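Local coordinates for protein 3,4-dihydroxybenzoate decarboxylase (Enterobacter cloacae, PDB 5NY5) that catalyses the decarboxylation of 3,4-dihydroxybenzoate and, in reverse, the para-carboxylation of catechols, as a UbiD-family enzyme that depends on prenylated FMN, at residues 73-79 and 325-330; 204-208 and 252-256; 372-378 and 464-468. All coordinates share one frame. Residue numbers count along the deposited sequence, not the author numbering.

The three contacts run from the middle of the subunit out to its two ends. Contact 1 is about 7 Å from the chain centre and joins the turn after strand 70-73 to helix 324-346. Both halves of contact 2 fall in the sequence between those of contact 1; it lies on the seven-stranded antiparallel sheet of the flavin-binding region, its centre about 28 Å from that of contact 1. Contact 3 comes last along the chain, at one end of the five-stranded C-terminal sheet, about 36 Å between centres from contact 1 and about 55 Å from contact 2. Contact 1 ties the N-terminal region to the start of the C-terminal one, while contacts 2 and 3, on opposite sides of the chain centre, each lie within one region.

Contact 1: 73-79 and 325-330; sequences VGMHASR and EEHTTL
The carboxylate of Glu326 takes both the backbone N and the ring ND1 of His76 on a single oxygen. Residues 74-77 form a type I beta turn closed by Ala77 N to Gly74 O at 3.1 Å, with Met75 modelled as selenomethionine and His76 near phi/psi -102/13. Gly74 opens it at 88/14, where a CB would jam against the preceding carbonyl. The turn abuts one side of a helical segment, 325-330, with the CA atoms of Ala77 and Glu326 3.8 Å apart.

Glu326, with chi1 t and chi2 off-rotamer at 139°, brings its carboxylate to the turn: OE2 accepts hydrogen bonds from His76 N at 3.0 Å, nearly straight, and from His76 ND1 at 2.9 Å. Gly74 N makes a weak bond to Glu326 OE1 at 3.2 Å. Water 1 donates to Glu326 OE2 at 2.5 Å and accepts from Met75 N at 3.3 Å. One helical turn on, Thr329 (chi1 m) gives its hydroxyl OG1 to His76 O at 2.8 Å. Leu330 CD2 lies over one face of the His76 ring, a CH-pi contact 4.2 Å from its centroid. Ser78 N-caps helix 79-84, its OG bonded to Arg81 N. The contact ties the N-terminal region to the start of helix 324-346, where the Leu330 side chain comes about 5 Å from that of Ile169, which binds prenylated FMN in another structure of the protein; the cofactor is absent here.

In this His-carboxylate hydrogen bond ND1 is the donor, and with His76 N, Gly74 N and the water it surrounds the buried carboxylate with donors, which should stabilise a charged Glu326.

Contact 2: 204-208 and 252-256; sequences LPVTI and AVKEK
The prenylated-FMN-binding beta domain of the UbiD family, its Rift-related region, holds this contact: a loop, 252-256, lies against strand 204-210. The strand segment is extended, and the CA 205-207 and CA 253-256 directions differ by 51°, so the loop runs obliquely to the strand. The nearest CA pairs are Pro205-Lys254 at 5.6 Å and Val206-Glu255 at 6.0 Å.

Pro205 and Thr207 point their CB atoms toward the loop, while Val206 between them points away, onto Val154 and Ala156 of strand 148-157 and Leu269 of strand 263-269. Pro205 CB sits 4.0 Å from Val253 CB and 3.6 Å from Lys254 N; its CG is 3.9 Å from Lys254 CB. Lys254 is the centre of an inverse gamma turn (phi/psi -94/69), spanned by a weak bond from Glu255 N to Val253 O at 3.1 Å. With this kink between them, the CA-to-CB bonds of Val253 and Glu255 both point toward the strand.

In the seven-stranded antiparallel sheet, strand 204-210 pairs with both 148-157 and 263-269, so the loop covers one face of an inner strand. Thr207 (chi1 p) meets it with both branches: CG2 is 3.7 Å from Glu255 CB and 4.1 Å from Val253 CG2, and OG1 donates to Lys256 O at 2.8 Å.

Glu255 (chi1 t, chi2 p) bends so that OE1 accepts from Lys256 N at 3.2 Å. Its carboxylate also bonds Tyr231 and Ser157, and its side chain lies about 8 Å from that of Asp166, which binds Mn(2+) in another structure of this protein; no metal is bound here.

Contact 3: 372-378 and 464-468; sequences KRQPSDE and TVPWA
Trp467 lays its indole flat against the backbone of Gln374 and Pro375: Pro375 CA stands 3.6 Å from the centroid of the five-membered ring, 11° off the normal, a CH-pi contact, with Pro375 CD 3.5 Å from Trp467 CZ2. Chi1 t and chi2 near -97° set this pose, and Lys372 O meets the ring edge at 3.6 Å from Trp467 CZ3. Residues 375-377 form a 3-10 turn, with Asp377 N to Gln374 O at 2.9 Å and Glu378 N to Pro375 O at 3.0 Å.

Lys372, nearly extended beyond chi1 m, carries NZ to Thr464 OG1 at 3.0 Å, Val465 O at 2.9 Å and Glu378 OE1 at 2.8 Å, the last a salt bridge. Thr464 OG1 is also hydrogen-bonded to Asp462. Glu378 OE1 also accepts from Trp467 N at 2.9 Å. Arg373 NE pairs with Asp377 OD2 at 2.9 Å inside its own loop. Glu378 OE2 forms a salt bridge with Arg451 of the second subunit, which puts the contact at an assembly interface.

Segment 372-378 links strand 365-370 to helix 380-391, and 464-468 follows strand 455-462; these two parallel strands flank strand 397-401 in the C-terminal sheet.

Contact 1: 73-79 and 325-330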
ATOM      1  N   VAL A  73       8.842  18.223  45.327  1.00 49.26           N
ATOM      2  CA  VAL A  73       8.683  17.714  43.970  1.00 48.73           C
ATOM      3  C   VAL A  73       8.109  16.307  44.022  1.00 48.54           C
ATOM      4  O   VAL A  73       8.310  15.566  44.988  1.00 48.84           O
ATOM      5  CB  VAL A  73      10.013  17.704  43.181  1.00 48.74           C
ATOM      6  CG1 VAL A  73      10.534  19.111  42.972  1.00 49.11           C
ATOM      7  CG2 VAL A  73      11.043  16.848  43.891  1.00 49.00           C
ATOM      8  N   GLY A  74       7.393  15.941  42.962  1.00 48.21           N
ATOM      9  CA  GLY A  74       6.936  14.582  42.767  1.00 48.15           C
ATOM     10  C   GLY A  74       5.609  14.230  43.393  1.00 48.53           C
ATOM     11  O   GLY A  74       5.284  13.040  43.476  1.00 49.23           O
HETATM   12  N   MSE A  75       4.826  15.213  43.820  1.00 48.58           N
HETATM   13  CA  MSE A  75       3.595  14.943  44.551  1.00 49.06           C
HETATM   14  C   MSE A  75       2.604  14.140  43.714  1.00 49.74           C
HETATM   15  O   MSE A  75       1.971  13.217  44.215  1.00 51.03           O
HETATM   16  CB  MSE A  75       2.963  16.256  45.022  1.00 52.42           C
HETATM   17  CG  MSE A  75       1.914  16.118  46.124  1.00 50.31           C
HETATM   18 SE   MSE A  75       2.536  15.283  47.787  1.00 54.49          SE
HETATM   19  CE  MSE A  75       4.304  16.015  47.873  1.00 50.43           C
ATOM     20  N   HIS A  76       2.484  14.483  42.434  1.00 48.72           N
ATOM     21  CA  HIS A  76       1.596  13.773  41.525  1.00 48.85           C
ATOM     22  C   HIS A  76       2.336  12.798  40.620  1.00 48.61           C
ATOM     23  O   HIS A  76       1.752  12.311  39.648  1.00 48.76           O
ATOM     24  CB  HIS A  76       0.802  14.763  40.667  1.00 48.88           C
ATOM     25  CG  HIS A  76       0.354  15.986  41.405  1.00 49.11           C
ATOM     26  ND1 HIS A  76       1.057  17.170  41.373  1.00 48.89           N
ATOM     27  CD2 HIS A  76      -0.726  16.209  42.189  1.00 49.71           C
ATOM     28  CE1 HIS A  76       0.429  18.071  42.106  1.00 49.31           C
ATOM     29  NE2 HIS A  76      -0.655  17.514  42.613  1.00 49.81           N
ATOM     30  N   ALA A  77       3.601  12.499  40.915  1.00 48.39           N
ATOM     31  CA  ALA A  77       4.426  11.659  40.048  1.00 48.27           C
ATOM     32  C   ALA A  77       4.188  10.170  40.249  1.00 48.71           C
ATOM     33  O   ALA A  77       5.135   9.383  40.237  1.00 48.77           O
ATOM     34  CB  ALA A  77       5.898  12.002  40.264  1.00 48.03           C
ATOM     35  N   SER A  78       2.933   9.761  40.429  1.00 49.17           N
ATOM     36  CA  SER A  78       2.578   8.358  40.600  1.00 49.82           C
ATOM     37  C   SER A  78       1.066   8.188  40.528  1.00 50.44           C
ATOM     38  O   SER A  78       0.322   8.935  41.169  1.00 50.57           O
ATOM     39  CB  SER A  78       3.107   7.820  41.933  1.00 50.18           C
ATOM     40  OG  SER A  78       2.440   6.627  42.303  1.00 51.09           O
ATOM     41  N   ARG A  79       0.600   7.215  39.745  1.00 50.96           N
ATOM     42  CA  ARG A  79      -0.836   6.976  39.679  1.00 51.77           C
ATOM     43  C   ARG A  79      -1.349   6.391  40.987  1.00 52.63           C
ATOM     44  O   ARG A  79      -2.446   6.739  41.439  1.00 53.22           O
ATOM     45  CB  ARG A  79      -1.172   6.059  38.501  1.00 52.31           C
ATOM     46  CG  ARG A  79      -2.644   5.683  38.416  1.00 53.40           C
ATOM     47  CD  ARG A  79      -2.945   4.819  37.205  1.00 54.07           C
ATOM     48  NE  ARG A  79      -3.328   5.620  36.048  1.00 53.84           N
ATOM     49  CZ  ARG A  79      -4.573   5.737  35.604  1.00 54.66           C
ATOM     50  NH1 ARG A  79      -5.558   5.097  36.212  1.00 55.79           N
ATOM     51  NH2 ARG A  79      -4.830   6.488  34.549  1.00 54.53           N
ATOM     52  N   GLU A 325       6.377  11.647  35.144  1.00 46.91           N
ATOM     53  CA  GLU A 325       5.089  11.069  35.511  1.00 46.55           C
ATOM     54  C   GLU A 325       4.142  12.105  36.104  1.00 46.98           C
ATOM     55  O   GLU A 325       2.919  11.941  36.027  1.00 46.89           O
ATOM     56  CB  GLU A 325       5.300   9.929  36.501  1.00 46.26           C
ATOM     57  CG  GLU A 325       4.071   9.085  36.763  1.00 45.94           C
ATOM     58  CD  GLU A 325       3.808   8.102  35.648  1.00 45.49           C
ATOM     59  OE1 GLU A 325       4.723   7.882  34.831  1.00 45.41           O
ATOM     60  OE2 GLU A 325       2.692   7.551  35.584  1.00 45.33           O
ATOM     61  N   GLU A 326       4.680  13.165  36.707  1.00 47.55           N
ATOM     62  CA  GLU A 326       3.823  14.207  37.260  1.00 48.10           C
ATOM     63  C   GLU A 326       2.963  14.841  36.172  1.00 51.54           C
ATOM     64  O   GLU A 326       1.779  15.127  36.392  1.00 53.55           O
ATOM     65  CB  GLU A 326       4.675  15.257  37.972  1.00 48.77           C
ATOM     66  CG  GLU A 326       3.886  16.170  38.884  1.00 49.40           C
ATOM     67  CD  GLU A 326       4.605  16.451  40.189  1.00 49.81           C
ATOM     68  OE1 GLU A 326       5.848  16.328  40.223  1.00 49.83           O
ATOM     69  OE2 GLU A 326       3.926  16.788  41.181  1.00 50.21           O
ATOM     70  N   HIS A 327       3.533  15.053  34.985  1.00 48.41           N
ATOM     71  CA  HIS A 327       2.730  15.536  33.867  1.00 48.72           C
ATOM     72  C   HIS A 327       1.744  14.473  33.401  1.00 48.16           C
ATOM     73  O   HIS A 327       0.593  14.789  33.076  1.00 48.49           O
ATOM     74  CB  HIS A 327       3.634  15.966  32.714  1.00 49.03           C
ATOM     75  CG  HIS A 327       2.893  16.563  31.559  1.00 49.55           C
ATOM     76  ND1 HIS A 327       2.164  15.805  30.669  1.00 49.20           N
ATOM     77  CD2 HIS A 327       2.769  17.847  31.149  1.00 50.52           C
ATOM     78  CE1 HIS A 327       1.621  16.596  29.761  1.00 49.94           C
ATOM     79  NE2 HIS A 327       1.973  17.840  30.030  1.00 50.76           N
ATOM     80  N   THR A 328       2.179  13.212  33.356  1.00 47.44           N
ATOM     81  CA  THR A 328       1.302  12.132  32.915  1.00 46.97           C
ATOM     82  C   THR A 328       0.040  12.057  33.764  1.00 47.08           C
ATOM     83  O   THR A 328      -1.054  11.817  33.241  1.00 47.16           O
ATOM     84  CB  THR A 328       2.051  10.799  32.959  1.00 46.31           C
ATOM     85  OG1 THR A 328       3.136  10.822  32.026  1.00 46.31           O
ATOM     86  CG2 THR A 328       1.117   9.653  32.617  1.00 45.92           C
ATOM     87  N   THR A 329       0.170  12.257  35.076  1.00 47.20           N
ATOM     88  CA  THR A 329      -1.003  12.251  35.943  1.00 47.46           C
ATOM     89  C   THR A 329      -1.919  13.424  35.629  1.00 48.23           C
ATOM     90  O   THR A 329      -3.116  13.244  35.379  1.00 48.45           O
ATOM     91  CB  THR A 329      -0.578  12.293  37.409  1.00 47.57           C
ATOM     92  OG1 THR A 329       0.102  11.081  37.748  1.00 46.99           O
ATOM     93  CG2 THR A 329      -1.790  12.456  38.309  1.00 48.04           C
ATOM     94  N   LEU A 330      -1.368  14.638  35.631  1.00 48.76           N
ATOM     95  CA  LEU A 330      -2.196  15.830  35.482  1.00 49.69           C
ATOM     96  C   LEU A 330      -2.844  15.902  34.104  1.00 49.91           C
ATOM     97  O   LEU A 330      -3.972  16.384  33.970  1.00 50.61           O
ATOM     98  CB  LEU A 330      -1.361  17.081  35.755  1.00 50.30           C
ATOM     99  CG  LEU A 330      -0.794  17.179  37.174  1.00 50.31           C
ATOM    100  CD1 LEU A 330       0.042  18.436  37.349  1.00 51.03           C
ATOM    101  CD2 LEU A 330      -1.913  17.129  38.200  1.00 50.65           C
TER
HETATM  102  O   HOH W   1       5.038  18.327  42.817  1.00 38.16           O

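Contact 2: 204-208 and 252-256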
ATOM      1  N   LEU A 204      -3.796  43.258  33.513  1.00 89.94           N
ATOM      2  CA  LEU A 204      -4.762  42.270  33.977  1.00 88.43           C
ATOM      3  C   LEU A 204      -4.295  41.688  35.302  1.00 86.07           C
ATOM      4  O   LEU A 204      -3.188  41.125  35.368  1.00 84.39           O
ATOM      5  CB  LEU A 204      -4.951  41.156  32.946  1.00 87.57           C
ATOM      6  CG  LEU A 204      -6.045  40.142  33.285  1.00 86.38           C
ATOM      7  CD1 LEU A 204      -7.417  40.798  33.240  1.00 88.56           C
ATOM      8  CD2 LEU A 204      -5.990  38.943  32.352  1.00 85.32           C
ATOM      9  N   PRO A 205      -5.086  41.782  36.372  1.00 85.96           N
ATOM     10  CA  PRO A 205      -4.641  41.262  37.672  1.00 83.92           C
ATOM     11  C   PRO A 205      -4.797  39.748  37.732  1.00 81.48           C
ATOM     12  O   PRO A 205      -5.833  39.201  37.348  1.00 81.54           O
ATOM     13  CB  PRO A 205      -5.568  41.960  38.676  1.00 85.13           C
ATOM     14  CG  PRO A 205      -6.540  42.795  37.850  1.00 87.78           C
ATOM     15  CD  PRO A 205      -6.453  42.317  36.440  1.00 87.81           C
ATOM     16  N   VAL A 206      -3.755  39.073  38.219  1.00 79.48           N
ATOM     17  CA  VAL A 206      -3.750  37.622  38.351  1.00 77.17           C
ATOM     18  C   VAL A 206      -3.126  37.244  39.687  1.00 75.53           C
ATOM     19  O   VAL A 206      -2.351  38.000  40.276  1.00 75.98           O
ATOM     20  CB  VAL A 206      -2.985  36.928  37.201  1.00 76.45           C
ATOM     21  CG1 VAL A 206      -3.699  37.139  35.872  1.00 78.09           C
ATOM     22  CG2 VAL A 206      -1.556  37.442  37.133  1.00 76.52           C
ATOM     23  N   THR A 207      -3.483  36.056  40.166  1.00 73.77           N
ATOM     24  CA  THR A 207      -2.836  35.442  41.315  1.00 72.06           C
ATOM     25  C   THR A 207      -2.286  34.085  40.906  1.00 70.15           C
ATOM     26  O   THR A 207      -2.933  33.338  40.166  1.00 69.86           O
ATOM     27  CB  THR A 207      -3.794  35.273  42.497  1.00 71.85           C
ATOM     28  OG1 THR A 207      -4.763  34.265  42.190  1.00 71.15           O
ATOM     29  CG2 THR A 207      -4.502  36.584  42.798  1.00 73.99           C
ATOM     30  N   ILE A 208      -1.091  33.774  41.389  1.00 69.03           N
ATOM     31  CA  ILE A 208      -0.399  32.534  41.065  1.00 67.36           C
ATOM     32  C   ILE A 208      -0.331  31.710  42.341  1.00 65.86           C
ATOM     33  O   ILE A 208       0.432  32.030  43.260  1.00 65.70           O
ATOM     34  CB  ILE A 208       0.995  32.804  40.491  1.00 67.48           C
ATOM     35  CG1 ILE A 208       0.882  33.772  39.314  1.00 69.28           C
ATOM     36  CG2 ILE A 208       1.649  31.506  40.063  1.00 65.96           C
ATOM     37  CD1 ILE A 208       2.114  34.604  39.087  1.00 70.11           C
ATOM     38  N   ALA A 252      -2.757  42.863  47.031  1.00 82.27           N
ATOM     39  CA  ALA A 252      -2.218  43.930  46.204  1.00 83.73           C
ATOM     40  C   ALA A 252      -2.841  44.028  44.819  1.00 83.99           C
ATOM     41  O   ALA A 252      -2.602  45.026  44.129  1.00 85.60           O
ATOM     42  CB  ALA A 252      -0.697  43.769  46.045  1.00 82.88           C
ATOM     43  N   VAL A 253      -3.617  43.035  44.385  1.00 82.57           N
ATOM     44  CA  VAL A 253      -4.198  43.022  43.050  1.00 82.74           C
ATOM     45  C   VAL A 253      -5.686  42.713  43.158  1.00 82.98           C
ATOM     46  O   VAL A 253      -6.190  42.316  44.208  1.00 82.65           O
ATOM     47  CB  VAL A 253      -3.503  42.010  42.116  1.00 80.67           C
ATOM     48  CG1 VAL A 253      -2.035  42.364  41.944  1.00 80.66           C
ATOM     49  CG2 VAL A 253      -3.660  40.599  42.655  1.00 78.42           C
ATOM     50  N   LYS A 254      -6.386  42.897  42.039  1.00 83.67           N
ATOM     51  CA  LYS A 254      -7.841  42.751  41.985  1.00 84.31           C
ATOM     52  C   LYS A 254      -8.205  41.332  41.543  1.00 82.12           C
ATOM     53  O   LYS A 254      -8.725  41.093  40.452  1.00 82.08           O
ATOM     54  CB  LYS A 254      -8.444  43.795  41.053  1.00 86.57           C
ATOM     55  CG  LYS A 254      -8.090  45.226  41.406  1.00 88.93           C
ATOM     56  CD  LYS A 254      -8.738  45.651  42.714  1.00 90.13           C
ATOM     57  CE  LYS A 254      -8.430  47.105  43.034  1.00 92.66           C
ATOM     58  NZ  LYS A 254      -6.968  47.339  43.187  1.00 92.14           N
ATOM     59  N   GLU A 255      -7.922  40.381  42.429  1.00 80.37           N
ATOM     60  CA  GLU A 255      -8.218  38.977  42.176  1.00 78.30           C
ATOM     61  C   GLU A 255      -8.075  38.209  43.480  1.00 77.11           C
ATOM     62  O   GLU A 255      -7.303  38.600  44.358  1.00 77.33           O
ATOM     63  CB  GLU A 255      -7.289  38.391  41.104  1.00 76.76           C
ATOM     64  CG  GLU A 255      -7.720  37.036  40.568  1.00 74.94           C
ATOM     65  CD  GLU A 255      -9.144  37.040  40.049  1.00 75.88           C
ATOM     66  OE1 GLU A 255     -10.033  36.500  40.741  1.00 75.70           O
ATOM     67  OE2 GLU A 255      -9.377  37.591  38.954  1.00 76.93           O
ATOM     68  N   LYS A 256      -8.829  37.120  43.596  1.00 75.98           N
ATOM     69  CA  LYS A 256      -8.774  36.268  44.772  1.00 74.87           C
ATOM     70  C   LYS A 256      -7.661  35.234  44.634  1.00 72.67           C
ATOM     71  O   LYS A 256      -7.126  35.003  43.547  1.00 71.86           O
ATOM     72  CB  LYS A 256     -10.117  35.571  44.995  1.00 74.85           C
ATOM     73  CG  LYS A 256     -11.252  36.522  45.326  1.00 77.14           C
ATOM     74  CD  LYS A 256     -12.454  36.278  44.432  1.00 77.60           C
ATOM     75  CE  LYS A 256     -13.506  37.359  44.618  1.00 80.14           C
ATOM     76  NZ  LYS A 256     -14.553  37.300  43.558  1.00 80.87           N
TER

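Contact 3: 372-378 and 464-468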
ATOM      1  N   LYS A 372     -15.315  -7.649  23.521  1.00 39.76           N
ATOM      2  CA  LYS A 372     -16.282  -8.089  22.527  1.00 40.01           C
ATOM      3  C   LYS A 372     -17.217  -9.107  23.165  1.00 40.86           C
ATOM      4  O   LYS A 372     -16.786 -10.190  23.576  1.00 41.13           O
ATOM      5  CB  LYS A 372     -15.571  -8.670  21.307  1.00 39.59           C
ATOM      6  CG  LYS A 372     -14.765  -7.639  20.537  1.00 38.82           C
ATOM      7  CD  LYS A 372     -13.950  -8.281  19.432  1.00 38.49           C
ATOM      8  CE  LYS A 372     -13.014  -7.277  18.791  1.00 37.77           C
ATOM      9  NZ  LYS A 372     -12.052  -7.946  17.879  1.00 37.52           N
ATOM     10  N   ARG A 373     -18.495  -8.752  23.259  1.00 41.39           N
ATOM     11  CA  ARG A 373     -19.485  -9.573  23.932  1.00 42.30           C
ATOM     12  C   ARG A 373     -20.372 -10.348  22.971  1.00 42.77           C
ATOM     13  O   ARG A 373     -21.005 -11.326  23.384  1.00 44.01           O
ATOM     14  CB  ARG A 373     -20.363  -8.689  24.823  1.00 42.78           C
ATOM     15  CG  ARG A 373     -19.576  -7.653  25.606  1.00 42.34           C
ATOM     16  CD  ARG A 373     -20.369  -6.375  25.802  1.00 43.21           C
ATOM     17  NE  ARG A 373     -20.577  -5.655  24.547  1.00 46.43           N
ATOM     18  CZ  ARG A 373     -21.229  -4.502  24.449  1.00 50.93           C
ATOM     19  NH1 ARG A 373     -21.743  -3.936  25.533  1.00 60.97           N
ATOM     20  NH2 ARG A 373     -21.372  -3.912  23.270  1.00 49.07           N
ATOM     21  N   GLN A 374     -20.423  -9.943  21.710  1.00 42.81           N
ATOM     22  CA  GLN A 374     -21.329 -10.517  20.730  1.00 43.92           C
ATOM     23  C   GLN A 374     -20.707 -10.331  19.358  1.00 42.45           C
ATOM     24  O   GLN A 374     -19.783  -9.524  19.200  1.00 44.74           O
ATOM     25  CB  GLN A 374     -22.711  -9.855  20.807  1.00 43.75           C
ATOM     26  CG  GLN A 374     -22.655  -8.357  21.016  1.00 44.61           C
ATOM     27  CD  GLN A 374     -24.021  -7.758  21.254  1.00 50.93           C
ATOM     28  OE1 GLN A 374     -25.042  -8.382  20.961  1.00 51.87           O
ATOM     29  NE2 GLN A 374     -24.050  -6.545  21.794  1.00 52.43           N
ATOM     30  N   PRO A 375     -21.172 -11.073  18.346  1.00 42.55           N
ATOM     31  CA  PRO A 375     -20.602 -10.907  16.998  1.00 41.98           C
ATOM     32  C   PRO A 375     -20.643  -9.477  16.481  1.00 41.46           C
ATOM     33  O   PRO A 375     -19.701  -9.040  15.810  1.00 40.72           O
ATOM     34  CB  PRO A 375     -21.470 -11.839  16.143  1.00 42.74           C
ATOM     35  CG  PRO A 375     -21.941 -12.873  17.086  1.00 43.54           C
ATOM     36  CD  PRO A 375     -22.159 -12.167  18.388  1.00 43.55           C
ATOM     37  N   SER A 376     -21.707  -8.732  16.785  1.00 41.91           N
ATOM     38  CA  SER A 376     -21.811  -7.352  16.325  1.00 41.57           C
ATOM     39  C   SER A 376     -20.713  -6.460  16.889  1.00 40.78           C
ATOM     40  O   SER A 376     -20.480  -5.373  16.353  1.00 40.37           O
ATOM     41  CB  SER A 376     -23.183  -6.781  16.687  1.00 42.40           C
ATOM     42  OG  SER A 376     -23.416  -6.866  18.081  1.00 46.48           O
ATOM     43  N   ASP A 377     -20.038  -6.885  17.957  1.00 40.64           N
ATOM     44  CA  ASP A 377     -18.952  -6.080  18.501  1.00 39.96           C
ATOM     45  C   ASP A 377     -17.724  -6.086  17.606  1.00 39.19           C
ATOM     46  O   ASP A 377     -16.910  -5.161  17.692  1.00 42.84           O
ATOM     47  CB  ASP A 377     -18.578  -6.568  19.898  1.00 40.13           C
ATOM     48  CG  ASP A 377     -19.494  -6.015  20.966  1.00 40.73           C
ATOM     49  OD1 ASP A 377     -20.105  -4.953  20.726  1.00 43.65           O
ATOM     50  OD2 ASP A 377     -19.603  -6.639  22.041  1.00 41.16           O
ATOM     51  N   GLU A 378     -17.564  -7.099  16.761  1.00 39.21           N
ATOM     52  CA  GLU A 378     -16.469  -7.087  15.805  1.00 38.58           C
ATOM     53  C   GLU A 378     -16.643  -5.923  14.845  1.00 38.28           C
ATOM     54  O   GLU A 378     -17.704  -5.753  14.241  1.00 38.69           O
ATOM     55  CB  GLU A 378     -16.408  -8.403  15.036  1.00 38.84           C
ATOM     56  CG  GLU A 378     -15.257  -8.468  14.058  1.00 38.30           C
ATOM     57  CD  GLU A 378     -13.913  -8.243  14.724  1.00 37.79           C
ATOM     58  OE1 GLU A 378     -13.642  -8.894  15.752  1.00 38.44           O
ATOM     59  OE2 GLU A 378     -13.131  -7.411  14.223  1.00 37.22           O
ATOM     60  N   THR A 464      -6.725  -6.667  19.268  1.00 36.39           N
ATOM     61  CA  THR A 464      -7.822  -7.453  19.804  1.00 36.87           C
ATOM     62  C   THR A 464      -7.992  -8.720  18.981  1.00 37.15           C
ATOM     63  O   THR A 464      -7.743  -8.739  17.775  1.00 36.91           O
ATOM     64  CB  THR A 464      -9.128  -6.650  19.813  1.00 36.84           C
ATOM     65  OG1 THR A 464      -9.582  -6.438  18.471  1.00 36.60           O
ATOM     66  CG2 THR A 464      -8.913  -5.307  20.479  1.00 36.61           C
ATOM     67  N   VAL A 465      -8.397  -9.784  19.652  1.00 37.73           N
ATOM     68  CA  VAL A 465      -8.625 -11.058  18.966  1.00 38.17           C
ATOM     69  C   VAL A 465      -9.877 -10.938  18.106  1.00 38.16           C
ATOM     70  O   VAL A 465     -10.922 -10.489  18.604  1.00 38.27           O
ATOM     71  CB  VAL A 465      -8.763 -12.189  19.984  1.00 38.89           C
ATOM     72  CG1 VAL A 465      -8.964 -13.517  19.281  1.00 39.45           C
ATOM     73  CG2 VAL A 465      -7.549 -12.235  20.882  1.00 38.97           C
ATOM     74  N   PRO A 466      -9.820 -11.296  16.825  1.00 38.12           N
ATOM     75  CA  PRO A 466     -11.039 -11.310  16.012  1.00 38.27           C
ATOM     76  C   PRO A 466     -12.104 -12.175  16.665  1.00 39.00           C
ATOM     77  O   PRO A 466     -11.808 -13.236  17.214  1.00 39.51           O
ATOM     78  CB  PRO A 466     -10.568 -11.899  14.678  1.00 38.31           C
ATOM     79  CG  PRO A 466      -9.116 -11.601  14.631  1.00 37.90           C
ATOM     80  CD  PRO A 466      -8.631 -11.679  16.047  1.00 38.02           C
ATOM     81  N   TRP A 467     -13.351 -11.700  16.607  1.00 39.12           N
ATOM     82  CA  TRP A 467     -14.440 -12.356  17.324  1.00 39.85           C
ATOM     83  C   TRP A 467     -14.508 -13.846  17.016  1.00 40.61           C
ATOM     84  O   TRP A 467     -14.725 -14.664  17.917  1.00 41.17           O
ATOM     85  CB  TRP A 467     -15.771 -11.689  16.979  1.00 39.99           C
ATOM     86  CG  TRP A 467     -16.944 -12.513  17.380  1.00 40.88           C
ATOM     87  CD1 TRP A 467     -17.663 -13.357  16.587  1.00 41.48           C
ATOM     88  CD2 TRP A 467     -17.526 -12.593  18.683  1.00 41.35           C
ATOM     89  NE1 TRP A 467     -18.664 -13.952  17.316  1.00 42.30           N
ATOM     90  CE2 TRP A 467     -18.601 -13.498  18.606  1.00 42.23           C
ATOM     91  CE3 TRP A 467     -17.249 -11.978  19.905  1.00 41.17           C
ATOM     92  CZ2 TRP A 467     -19.394 -13.806  19.703  1.00 42.93           C
ATOM     93  CZ3 TRP A 467     -18.036 -12.288  20.992  1.00 41.86           C
ATOM     94  CH2 TRP A 467     -19.095 -13.194  20.886  1.00 42.73           C
ATOM     95  N   ALA A 468     -14.314 -14.217  15.750  1.00 40.55           N
ATOM     96  CA  ALA A 468     -14.476 -15.606  15.341  1.00 41.33           C
ATOM     97  C   ALA A 468     -13.393 -16.518  15.901  1.00 41.61           C
ATOM     98  O   ALA A 468     -13.588 -17.736  15.936  1.00 42.44           O
ATOM     99  CB  ALA A 468     -14.493 -15.702  13.814  1.00 41.29           C
TER